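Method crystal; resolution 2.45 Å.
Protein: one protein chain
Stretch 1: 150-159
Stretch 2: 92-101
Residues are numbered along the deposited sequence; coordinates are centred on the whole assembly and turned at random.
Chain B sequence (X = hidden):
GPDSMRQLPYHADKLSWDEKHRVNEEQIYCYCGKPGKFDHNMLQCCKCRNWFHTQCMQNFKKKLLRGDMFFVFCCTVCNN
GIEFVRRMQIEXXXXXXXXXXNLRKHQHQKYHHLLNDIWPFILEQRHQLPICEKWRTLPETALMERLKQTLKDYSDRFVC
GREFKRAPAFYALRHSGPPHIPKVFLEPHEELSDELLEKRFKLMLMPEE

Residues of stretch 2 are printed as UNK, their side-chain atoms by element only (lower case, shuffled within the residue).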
ATOM      1  N   THR B 150      12.012  -7.312 -10.061  1.00 47.12           N
ATOM      2  CA  THR B 150      11.090  -6.224  -9.744  1.00 36.09           C
ATOM      3  C   THR B 150      11.844  -5.002  -9.232  1.00 41.48           C
ATOM      4  O   THR B 150      11.562  -3.870  -9.629  1.00 42.83           O
ATOM      5  CB  THR B 150      10.045  -6.657  -8.691  1.00 35.31           C
ATOM      6  OG1 THR B 150       9.349  -7.818  -9.159  1.00 37.08           O
ATOM      7  CG2 THR B 150       9.048  -5.541  -8.433  1.00 33.94           C
ATOM      8  N   LEU B 151      12.807  -5.245  -8.349  1.00 33.29           N
ATOM      9  CA  LEU B 151      13.637  -4.181  -7.795  1.00 39.25           C
ATOM     10  C   LEU B 151      14.474  -3.509  -8.880  1.00 40.91           C
ATOM     11  O   LEU B 151      14.814  -2.331  -8.771  1.00 41.97           O
ATOM     12  CB  LEU B 151      14.543  -4.732  -6.691  1.00 49.50           C
ATOM     13  CG  LEU B 151      13.834  -5.155  -5.401  1.00 51.31           C
ATOM     14  CD1 LEU B 151      14.691  -6.107  -4.588  1.00 41.94           C
ATOM     15  CD2 LEU B 151      13.466  -3.934  -4.573  1.00 39.73           C
ATOM     16  N   LYS B 152      14.805  -4.263  -9.926  1.00 42.12           N
ATOM     17  CA  LYS B 152      15.525  -3.712 -11.068  1.00 40.98           C
ATOM     18  C   LYS B 152      14.608  -2.867 -11.944  1.00 40.56           C
ATOM     19  O   LYS B 152      14.949  -1.745 -12.313  1.00 34.36           O
ATOM     20  CB  LYS B 152      16.151  -4.827 -11.905  1.00 41.45           C
ATOM     21  CG  LYS B 152      17.648  -4.980 -11.721  1.00 48.22           C
ATOM     22  CD  LYS B 152      18.256  -5.759 -12.876  1.00 63.43           C
ATOM     23  CE  LYS B 152      19.737  -6.022 -12.648  1.00 95.35           C
ATOM     24  NZ  LYS B 152      19.967  -6.880 -11.453  1.00 69.44           N
ATOM     25  N   ASP B 153      13.443  -3.417 -12.277  1.00 38.47           N
ATOM     26  CA  ASP B 153      12.467  -2.720 -13.108  1.00 42.06           C
ATOM     27  C   ASP B 153      12.009  -1.421 -12.454  1.00 43.05           C
ATOM     28  O   ASP B 153      11.675  -0.452 -13.136  1.00 42.42           O
ATOM     29  CB  ASP B 153      11.258  -3.616 -13.387  1.00 38.70           C
ATOM     30  CG  ASP B 153      11.632  -4.887 -14.126  1.00 42.00           C
ATOM     31  OD1 ASP B 153      12.703  -4.914 -14.768  1.00 44.39           O
ATOM     32  OD2 ASP B 153      10.847  -5.856 -14.074  1.00 47.83           O
ATOM     33  N   TYR B 154      11.989  -1.416 -11.125  1.00 46.12           N
ATOM     34  CA  TYR B 154      11.615  -0.231 -10.365  1.00 40.89           C
ATOM     35  C   TYR B 154      12.800   0.500  -9.746  1.00 38.78           C
ATOM     36  O   TYR B 154      12.702   1.035  -8.643  1.00 45.14           O
ATOM     37  CB  TYR B 154      10.573  -0.587  -9.303  1.00 26.83           C
ATOM     38  CG  TYR B 154       9.195  -0.829  -9.864  1.00 35.38           C
ATOM     39  CD1 TYR B 154       8.853  -2.058 -10.419  1.00 30.06           C
ATOM     40  CD2 TYR B 154       8.236   0.177  -9.850  1.00 37.43           C
ATOM     41  CE1 TYR B 154       7.590  -2.281 -10.937  1.00 31.51           C
ATOM     42  CE2 TYR B 154       6.968  -0.039 -10.359  1.00 34.19           C
ATOM     43  CZ  TYR B 154       6.652  -1.268 -10.907  1.00 44.27           C
ATOM     44  OH  TYR B 154       5.393  -1.488 -11.421  1.00 47.42           O
ATOM     45  N   SER B 155      13.916   0.524 -10.470  1.00 40.70           N
ATOM     46  CA  SER B 155      15.120   1.210 -10.012  1.00 41.46           C
ATOM     47  C   SER B 155      14.881   2.665  -9.619  1.00 48.95           C
ATOM     48  O   SER B 155      15.653   3.248  -8.860  1.00 51.60           O
ATOM     49  CB  SER B 155      16.221   1.127 -11.072  1.00 39.31           C
ATOM     50  OG  SER B 155      16.543  -0.221 -11.365  1.00 51.94           O
ATOM     51  N   ASP B 156      13.805   3.242 -10.143  1.00 42.43           N
ATOM     52  CA  ASP B 156      13.440   4.617  -9.833  1.00 47.60           C
ATOM     53  C   ASP B 156      12.998   4.759  -8.378  1.00 42.27           C
ATOM     54  O   ASP B 156      13.229   5.792  -7.750  1.00 49.87           O
ATOM     55  CB  ASP B 156      12.334   5.097 -10.776  1.00 47.90           C
ATOM     56  CG  ASP B 156      11.147   4.155 -10.813  1.00 48.70           C
ATOM     57  OD1 ASP B 156      11.318   3.001 -11.263  1.00 55.34           O
ATOM     58  OD2 ASP B 156      10.041   4.570 -10.403  1.00 45.96           O
ATOM     59  N   ARG B 157      12.370   3.735  -7.838  1.00 50.58           N
ATOM     60  CA  ARG B 157      11.957   3.740  -6.452  1.00 45.62           C
ATOM     61  C   ARG B 157      12.916   3.055  -5.516  1.00 47.83           C
ATOM     62  O   ARG B 157      12.952   3.330  -4.363  1.00 44.69           O
ATOM     63  CB  ARG B 157      10.616   3.061  -6.304  1.00 48.05           C
ATOM     64  CG  ARG B 157       9.602   3.481  -7.325  1.00 59.66           C
ATOM     65  CD  ARG B 157       8.219   3.520  -6.730  1.00 64.19           C
ATOM     66  NE  ARG B 157       7.188   3.179  -7.690  1.00 67.63           N
ATOM     67  CZ  ARG B 157       6.038   2.634  -7.353  1.00 65.37           C
ATOM     68  NH1 ARG B 157       5.769   2.394  -6.094  1.00 65.59           N
ATOM     69  NH2 ARG B 157       5.157   2.353  -8.273  1.00 86.82           N
ATOM     70  N   PHE B 158      13.693   2.136  -6.031  1.00 47.63           N
ATOM     71  CA  PHE B 158      14.596   1.352  -5.193  1.00 44.89           C
ATOM     72  C   PHE B 158      16.065   1.498  -5.585  1.00 49.32           C
ATOM     73  O   PHE B 158      16.428   1.314  -6.748  1.00 51.89           O
ATOM     74  CB  PHE B 158      14.211  -0.128  -5.244  1.00 41.54           C
ATOM     75  CG  PHE B 158      12.757  -0.391  -4.973  1.00 40.63           C
ATOM     76  CD1 PHE B 158      12.189  -0.031  -3.764  1.00 42.98           C
ATOM     77  CD2 PHE B 158      11.963  -1.013  -5.923  1.00 42.13           C
ATOM     78  CE1 PHE B 158      10.851  -0.275  -3.511  1.00 40.25           C
ATOM     79  CE2 PHE B 158      10.624  -1.263  -5.675  1.00 44.23           C
ATOM     80  CZ  PHE B 158      10.067  -0.891  -4.466  1.00 40.68           C
ATOM     81  N   VAL B 159      16.907   1.832  -4.611  1.00 48.71           N
ATOM     82  CA  VAL B 159      18.351   1.826  -4.820  1.00 56.15           C
ATOM     83  C   VAL B 159      18.912   0.450  -4.508  1.00 47.77           C
ATOM     84  O   VAL B 159      18.507  -0.188  -3.538  1.00 50.82           O
ATOM     85  CB  VAL B 159      19.083   2.851  -3.937  1.00 57.36           C
ATOM     86  CG1 VAL B 159      20.592   2.716  -4.106  1.00 61.98           C
ATOM     87  CG2 VAL B 159      18.634   4.246  -4.261  1.00 65.02           C
ATOM     88  N   UNK B  92       3.962  -7.109  -6.644  1.00 46.91           N
ATOM     89  CA  UNK B  92       5.191  -7.307  -5.886  1.00 43.33           C
ATOM     90  C   UNK B  92       5.883  -6.000  -5.537  1.00 40.72           C
ATOM     91  O   UNK B  92       6.466  -5.876  -4.479  1.00 44.85           O
ATOM     92  c   UNK B  92       5.178 -11.690  -5.681  1.00 53.28           C
ATOM     93  c   UNK B  92       5.707 -10.094  -3.966  1.00 55.38           C
ATOM     94  c   UNK B  92       4.918 -12.673  -4.746  1.00 62.76           C
ATOM     95  c   UNK B  92       5.062 -12.344  -3.433  1.00 49.75           C
ATOM     96  c   UNK B  92       6.146  -8.236  -6.634  1.00 40.41           C
ATOM     97  c   UNK B  92       5.459 -10.504  -7.540  1.00 53.97           C
ATOM     98  c   UNK B  92       5.571 -10.398  -5.319  1.00 53.96           C
ATOM     99  n   UNK B  92       5.114 -11.730  -7.047  1.00 50.33           N
ATOM    100  c   UNK B  92       5.749  -9.656  -6.524  1.00 54.13           C
ATOM    101  c   UNK B  92       5.452 -11.071  -3.044  1.00 51.83           C
ATOM    102  N   UNK B  93       5.838  -5.030  -6.433  1.00 34.47           N
ATOM    103  CA  UNK B  93       6.461  -3.750  -6.159  1.00 37.47           C
ATOM    104  C   UNK B  93       5.809  -3.111  -4.943  1.00 47.20           C
ATOM    105  O   UNK B  93       6.479  -2.495  -4.130  1.00 47.31           O
ATOM    106  c   UNK B  93       6.876  -1.423  -6.993  1.00 44.79           C
ATOM    107  c   UNK B  93       6.352  -2.795  -7.359  1.00 45.95           C
ATOM    108  c   UNK B  93       4.919  -2.702  -7.838  1.00 37.95           C
ATOM    109  N   UNK B  94       4.496  -3.248  -4.835  1.00 39.16           N
ATOM    110  CA  UNK B  94       3.758  -2.749  -3.685  1.00 47.24           C
ATOM    111  C   UNK B  94       4.158  -3.447  -2.385  1.00 46.70           C
ATOM    112  O   UNK B  94       4.291  -2.816  -1.349  1.00 48.25           O
ATOM    113  o   UNK B  94       0.972  -2.815  -5.925  1.00 47.20           O
ATOM    114  c   UNK B  94       2.256  -2.866  -3.929  1.00 40.76           C
ATOM    115  o   UNK B  94       2.360  -1.178  -5.588  1.00 44.90           O
ATOM    116  c   UNK B  94       1.833  -2.242  -5.241  1.00 47.42           C
ATOM    117  N   UNK B  95       4.355  -4.754  -2.455  1.00 43.57           N
ATOM    118  CA  UNK B  95       4.821  -5.540  -1.319  1.00 43.11           C
ATOM    119  C   UNK B  95       6.220  -5.105  -0.890  1.00 45.95           C
ATOM    120  O   UNK B  95       6.496  -4.948   0.301  1.00 50.39           O
ATOM    121  c   UNK B  95       5.498  -7.835  -0.538  1.00 50.54           C
ATOM    122  c   UNK B  95       4.832  -7.043  -1.654  1.00 44.96           C
ATOM    123  c   UNK B  95       3.420  -7.539  -1.905  1.00 43.79           C
ATOM    124  N   UNK B  96       7.094  -4.905  -1.872  1.00 44.13           N
ATOM    125  CA  UNK B  96       8.469  -4.496  -1.609  1.00 44.81           C
ATOM    126  C   UNK B  96       8.541  -3.095  -1.011  1.00 42.54           C
ATOM    127  O   UNK B  96       9.321  -2.845  -0.093  1.00 41.21           O
ATOM    128  c   UNK B  96      10.578  -6.662  -2.439  1.00 48.73           C
ATOM    129  c   UNK B  96       9.297  -4.559  -2.893  1.00 35.66           C
ATOM    130  c   UNK B  96       9.640  -5.958  -3.406  1.00 41.36           C
ATOM    131  c   UNK B  96      10.250  -5.891  -4.797  1.00 34.76           C
ATOM    132  N   UNK B  97       7.729  -2.182  -1.537  1.00 47.70           N
ATOM    133  CA  UNK B  97       7.699  -0.816  -1.029  1.00 43.02           C
ATOM    134  C   UNK B  97       7.155  -0.797   0.396  1.00 41.58           C
ATOM    135  O   UNK B  97       7.668  -0.077   1.250  1.00 49.08           O
ATOM    136  n   UNK B  97       7.223   2.444  -2.773  1.00 51.91           N
ATOM    137  n   UNK B  97       7.482   3.580  -0.975  1.00 44.21           N
ATOM    138  c   UNK B  97       7.272   2.277  -0.596  1.00 45.80           C
ATOM    139  c   UNK B  97       7.447   3.655  -2.293  1.00 49.29           C
ATOM    140  c   UNK B  97       7.111   1.551  -1.728  1.00 48.37           C
ATOM    141  c   UNK B  97       6.861   0.090  -1.937  1.00 44.85           C
ATOM    142  N   UNK B  98       6.117  -1.591   0.644  1.00 44.90           N
ATOM    143  CA  UNK B  98       5.559  -1.739   1.986  1.00 52.59           C
ATOM    144  C   UNK B  98       6.606  -2.301   2.942  1.00 55.32           C
ATOM    145  O   UNK B  98       6.749  -1.831   4.072  1.00 59.94           O
ATOM    146  c   UNK B  98       3.108  -1.915   1.403  1.00 45.20           C
ATOM    147  c   UNK B  98       4.315  -2.654   1.983  1.00 52.33           C
ATOM    148  c   UNK B  98       3.996  -3.142   3.390  1.00 44.21           C
ATOM    149  c   UNK B  98       1.873  -2.782   1.265  1.00 45.53           C
ATOM    150  N   UNK B  99       7.345  -3.302   2.472  1.00 50.67           N
ATOM    151  CA  UNK B  99       8.384  -3.936   3.275  1.00 52.66           C
ATOM    152  C   UNK B  99       9.473  -2.944   3.667  1.00 51.04           C
ATOM    153  O   UNK B  99       9.828  -2.831   4.840  1.00 58.84           O
ATOM    154  c   UNK B  99       8.987  -5.115   2.523  1.00 50.78           C
ATOM    155  N   UNK B 100       9.995  -2.222   2.681  1.00 48.82           N
ATOM    156  CA  UNK B 100      11.079  -1.273   2.913  1.00 49.55           C
ATOM    157  C   UNK B 100      10.627  -0.061   3.725  1.00 64.47           C
ATOM    158  O   UNK B 100      11.427   0.554   4.431  1.00 70.65           O
ATOM    159  c   UNK B 100      12.417  -1.886   0.779  1.00 52.47           C
ATOM    160  c   UNK B 100      12.836  -1.354  -0.580  1.00 46.87           C
ATOM    161  c   UNK B 100      11.672  -0.814   1.579  1.00 45.24           C
ATOM    162  c   UNK B 100      13.628  -2.381   1.554  1.00 55.51           C
ATOM    163  N   UNK B 101       9.346   0.280   3.625  1.00 61.36           N
ATOM    164  CA  UNK B 101       8.809   1.439   4.331  1.00 62.98           C
ATOM    165  C   UNK B 101       8.630   1.152   5.819  1.00 68.81           C
ATOM    166  O   UNK B 101       8.910   2.004   6.663  1.00 73.75           O
ATOM    167  c   UNK B 101       5.826   3.195   5.082  1.00 64.67           C
ATOM    168  o   UNK B 101       5.420   6.762   5.702  1.00 84.43           O
ATOM    169  c   UNK B 101       7.477   1.870   3.710  1.00 59.69           C
ATOM    170  c   UNK B 101       7.518   4.388   3.904  1.00 57.08           C
ATOM    171  c   UNK B 101       6.933   3.174   4.246  1.00 60.52           C
ATOM    172  c   UNK B 101       5.318   4.385   5.569  1.00 63.53           C
ATOM    173  c   UNK B 101       7.019   5.580   4.388  1.00 60.30           C
ATOM    174  c   UNK B 101       5.919   5.574   5.219  1.00 62.19           C
TER
HETATM  175  O   HOH W   1       4.076   1.351  -4.435  1.00 44.50           O

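Position 92 opens the helix with one carbon leading into fused five- and six-membered rings that hold eight carbons and one nitrogen, which can only be tryptophan. Trp92 sets out toward stretch 1, its CB 4.1 Å from Thr150 OG1, but the indole leads away, so its bulk is buried elsewhere in the structure.

At position 93 a single carbon carries two more, the fork of valine. Val93 lies nearest Thr150 in the backbone register, and its small, branched side chain fits this close approach. Its CG2 sits 3.6 Å from the centroid of the Tyr154 ring, 13° off the normal, in a CH-pi contact; it also lies over one face of the Arg157 guanidinium, 4.1 Å from NH1, and 4.0 Å from Phe158 CE2.

Position 94 has two carbons, the second bearing two oxygens: aspartate. Asp94 points away at its CB and makes no direct contact with stretch 1, yet OD1 accepts a hydrogen bond from a water at 3.3 Å, and that water accepts one from Arg157 NH1 at 2.6 Å. The carboxylate thus reaches the arginine through solvent.

Position 95, again one carbon carrying two, is valine; Val95 is out of reach of stretch 1 and buried, where an apolar side chain needs no polar partner.

Four carbons forked at the second make position 96 leucine. The CD1 of Leu96 meets Leu151 CG at 3.7 Å and Thr150 CG2 at 3.8 Å, while its CB lies 4.1 Å from Phe158 CZ. The fork beyond CB lets it reach the end of the opposing helix.

Position 97 carries one carbon and a five-membered ring of three carbons and two nitrogens, hence histidine. His97 ND1 lies 3.6 Å from Arg157 NH1, edge to edge and without a hydrogen bond; NE2 is bonded elsewhere in the structure.

Position 98, four carbons forked at the first with one arm two carbons long, is isoleucine, and position 99, a lone carbon, is alanine. Ile98 and Ala99 are out of reach but buried, which suits their apolar side chains.

Position 100 has four side-chain carbons, forked at the second, and one tip packs on the Phe158 ring: leucine. Leu100 CD1 lies 3.5 Å from Phe158 CD1, its forked end well suited to packing against an aromatic ring.

Position 101, one carbon, then a ring of six carbons bearing one oxygen, is tyrosine; Tyr101 makes no contact here, and its hydroxyl is bonded elsewhere.

The contact works through one side of the helix: residues 93, 96, 97 and 100 present a largely apolar surface to Thr150, Leu151, Tyr154, Arg157 and Phe158. No direct hydrogen bond crosses it, so packing dominates, with the water between Asp94 and Arg157 adding a polar link.

Stretch 2, residues 92-101: WVDVLHIALY
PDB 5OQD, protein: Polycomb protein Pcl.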